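Local coordinates for putative membrane anchored protein (Corynebacterium diphtheriae, PDB 3LSO) that is of unknown function but is probably anchored in the membrane at the bacterial cell surface, at residues A213-K218 with G225-F230. Numbering follows the deposited sequence.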
loop_
_atom_site.group_PDB
_atom_site.type_symbol
_atom_site.label_atom_id
_atom_site.label_comp_id
_atom_site.label_asym_id
_atom_site.label_seq_id
_atom_site.Cartn_x
_atom_site.Cartn_y
_atom_site.Cartn_z
ATOM N N ALA B 213 3.794 -13.931 4.744
ATOM C CA ALA B 213 4.482 -13.003 3.840
ATOM C C ALA B 213 4.346 -13.477 2.392
ATOM O O ALA B 213 4.773 -14.585 2.071
ATOM C CB ALA B 213 5.957 -12.892 4.223
ATOM N N THR B 214 3.736 -12.667 1.528
ATOM C CA THR B 214 3.698 -12.998 0.107
ATOM C C THR B 214 4.966 -12.466 -0.559
ATOM O O THR B 214 5.335 -11.301 -0.363
ATOM C CB THR B 214 2.430 -12.449 -0.573
ATOM N N VAL B 215 5.642 -13.333 -1.313
ATOM C CA VAL B 215 6.851 -12.970 -2.065
ATOM C C VAL B 215 6.532 -12.887 -3.567
ATOM O O VAL B 215 5.919 -13.804 -4.118
ATOM C CB VAL B 215 7.992 -14.003 -1.848
ATOM C CG1 VAL B 215 9.230 -13.622 -2.623
ATOM C CG2 VAL B 215 8.337 -14.139 -0.387
ATOM N N PRO B 216 6.934 -11.787 -4.236
ATOM C CA PRO B 216 6.734 -11.700 -5.690
ATOM C C PRO B 216 7.485 -12.799 -6.449
ATOM O O PRO B 216 8.677 -13.033 -6.192
ATOM C CB PRO B 216 7.298 -10.319 -6.041
ATOM C CG PRO B 216 8.205 -9.972 -4.894
ATOM C CD PRO B 216 7.547 -10.560 -3.695
ATOM N N GLU B 217 6.779 -13.455 -7.375
ATOM C CA GLU B 217 7.293 -14.597 -8.141
ATOM C C GLU B 217 8.725 -14.396 -8.618
ATOM O O GLU B 217 9.481 -15.353 -8.760
ATOM C CB GLU B 217 6.377 -14.900 -9.339
ATOM N N LYS B 218 9.085 -13.137 -8.844
ATOM C CA LYS B 218 10.363 -12.781 -9.441
ATOM C C LYS B 218 11.590 -13.089 -8.596
ATOM O O LYS B 218 12.632 -13.466 -9.136
ATOM C CB LYS B 218 10.352 -11.315 -9.850
ATOM C CG LYS B 218 9.875 -11.133 -11.274
ATOM C CD LYS B 218 9.395 -9.719 -11.527
ATOM C CE LYS B 218 9.574 -9.349 -12.992
ATOM N NZ LYS B 218 9.367 -7.890 -13.164
ATOM N N GLY B 225 14.593 -19.499 -1.739
ATOM C CA GLY B 225 14.755 -18.566 -0.632
ATOM C C GLY B 225 13.946 -18.853 0.621
ATOM O O GLY B 225 13.161 -19.809 0.674
ATOM N N LYS B 226 14.145 -17.990 1.621
ATOM C CA LYS B 226 13.547 -18.089 2.945
ATOM C C LYS B 226 13.084 -16.702 3.425
ATOM O O LYS B 226 13.543 -15.683 2.911
ATOM C CB LYS B 226 14.588 -18.635 3.929
ATOM C CG LYS B 226 14.560 -20.147 4.143
ATOM C CD LYS B 226 15.950 -20.717 4.509
ATOM C CE LYS B 226 15.837 -22.111 5.152
ATOM N NZ LYS B 226 16.907 -23.027 4.689
ATOM N N VAL B 227 12.194 -16.663 4.417
ATOM C CA VAL B 227 11.789 -15.399 5.053
ATOM C C VAL B 227 12.046 -15.387 6.559
ATOM O O VAL B 227 11.716 -16.342 7.253
ATOM C CB VAL B 227 10.299 -15.068 4.790
ATOM C CG1 VAL B 227 9.799 -13.976 5.725
ATOM C CG2 VAL B 227 10.104 -14.655 3.342
ATOM N N GLN B 228 12.647 -14.303 7.045
ATOM C CA GLN B 228 12.833 -14.098 8.466
ATOM C C GLN B 228 11.794 -13.127 8.985
ATOM O O GLN B 228 11.694 -11.994 8.503
ATOM C CB GLN B 228 14.211 -13.546 8.779
ATOM C CG GLN B 228 14.422 -13.343 10.271
ATOM C CD GLN B 228 14.374 -14.655 11.051
ATOM O OE1 GLN B 228 13.357 -15.000 11.663
ATOM N NE2 GLN B 228 15.473 -15.408 11.006
ATOM N N PHE B 229 11.012 -13.567 9.961
ATOM C CA PHE B 229 10.022 -12.695 10.566
ATOM C C PHE B 229 10.615 -12.014 11.779
ATOM O O PHE B 229 11.582 -12.508 12.372
ATOM C CB PHE B 229 8.771 -13.479 10.949
ATOM C CG PHE B 229 7.963 -13.924 9.767
ATOM C CD1 PHE B 229 8.142 -15.172 9.222
ATOM C CD2 PHE B 229 7.036 -13.077 9.191
ATOM C CE1 PHE B 229 7.397 -15.573 8.139
ATOM C CE2 PHE B 229 6.296 -13.474 8.122
ATOM C CZ PHE B 229 6.478 -14.729 7.590
ATOM N N PHE B 230 10.050 -10.869 12.130
ATOM C CA PHE B 230 10.461 -10.168 13.323
ATOM C C PHE B 230 9.232 -9.683 14.049
ATOM O O PHE B 230 8.246 -9.263 13.427
ATOM C CB PHE B 230 11.304 -8.959 12.971
ATOM C CG PHE B 230 12.620 -9.285 12.360
ATOM C CD1 PHE B 230 13.774 -9.256 13.123
ATOM C CD2 PHE B 230 12.722 -9.565 11.006
ATOM C CE1 PHE B 230 15.016 -9.524 12.552
ATOM C CE2 PHE B 230 13.970 -9.848 10.427
ATOM C CZ PHE B 230 15.114 -9.828 11.208
#
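Ala213 and Val227 lie on strands of two different sheets, their CA atoms 7.8 Å apart; no hydrogen bond joins 213-218 to 225-230, and the contact is apolar, made mainly by side chains. Ala213 meets the Phe229 ring at its far rim, where CB stands 3.9 Å from CZ and approaches obliquely. Its small methyl suits a place where the backbone comes so near the ring that Ala213 N lies at the ring edge, in plane. In Phe229, CG anti to the carbonyl carbon (chi1 -71°) turns the long flat ring back along its strand, bringing CE2 and CZ to Ala213 CB and one face to Val227 CG1, which sits 3.7 Å above the plane, shifted toward the rim. The two sheets, one with strand 208-214 between 196-198 and 247-253, the other with 226-231 between 258-267 and 234-241, pack face to face as in a beta sandwich, and 215-225 carries the chain from one to the other. Val227 points into this interior, and its branched CB supplies two methyls: CG1 comes within 4.3 Å of Ala213 CB, while CG2 lies 4.2 Å from Val215 CG2. Val215, just past the strand end, is buried too, a compact apolar residue whose CG1 lies anti to the backbone N (chi1 -180°), leaving CG2 to meet Val227 as the two side chains pass head to tail. Ala264 touches Ala213, Phe266 touches Val215, and Val242 touches both valines.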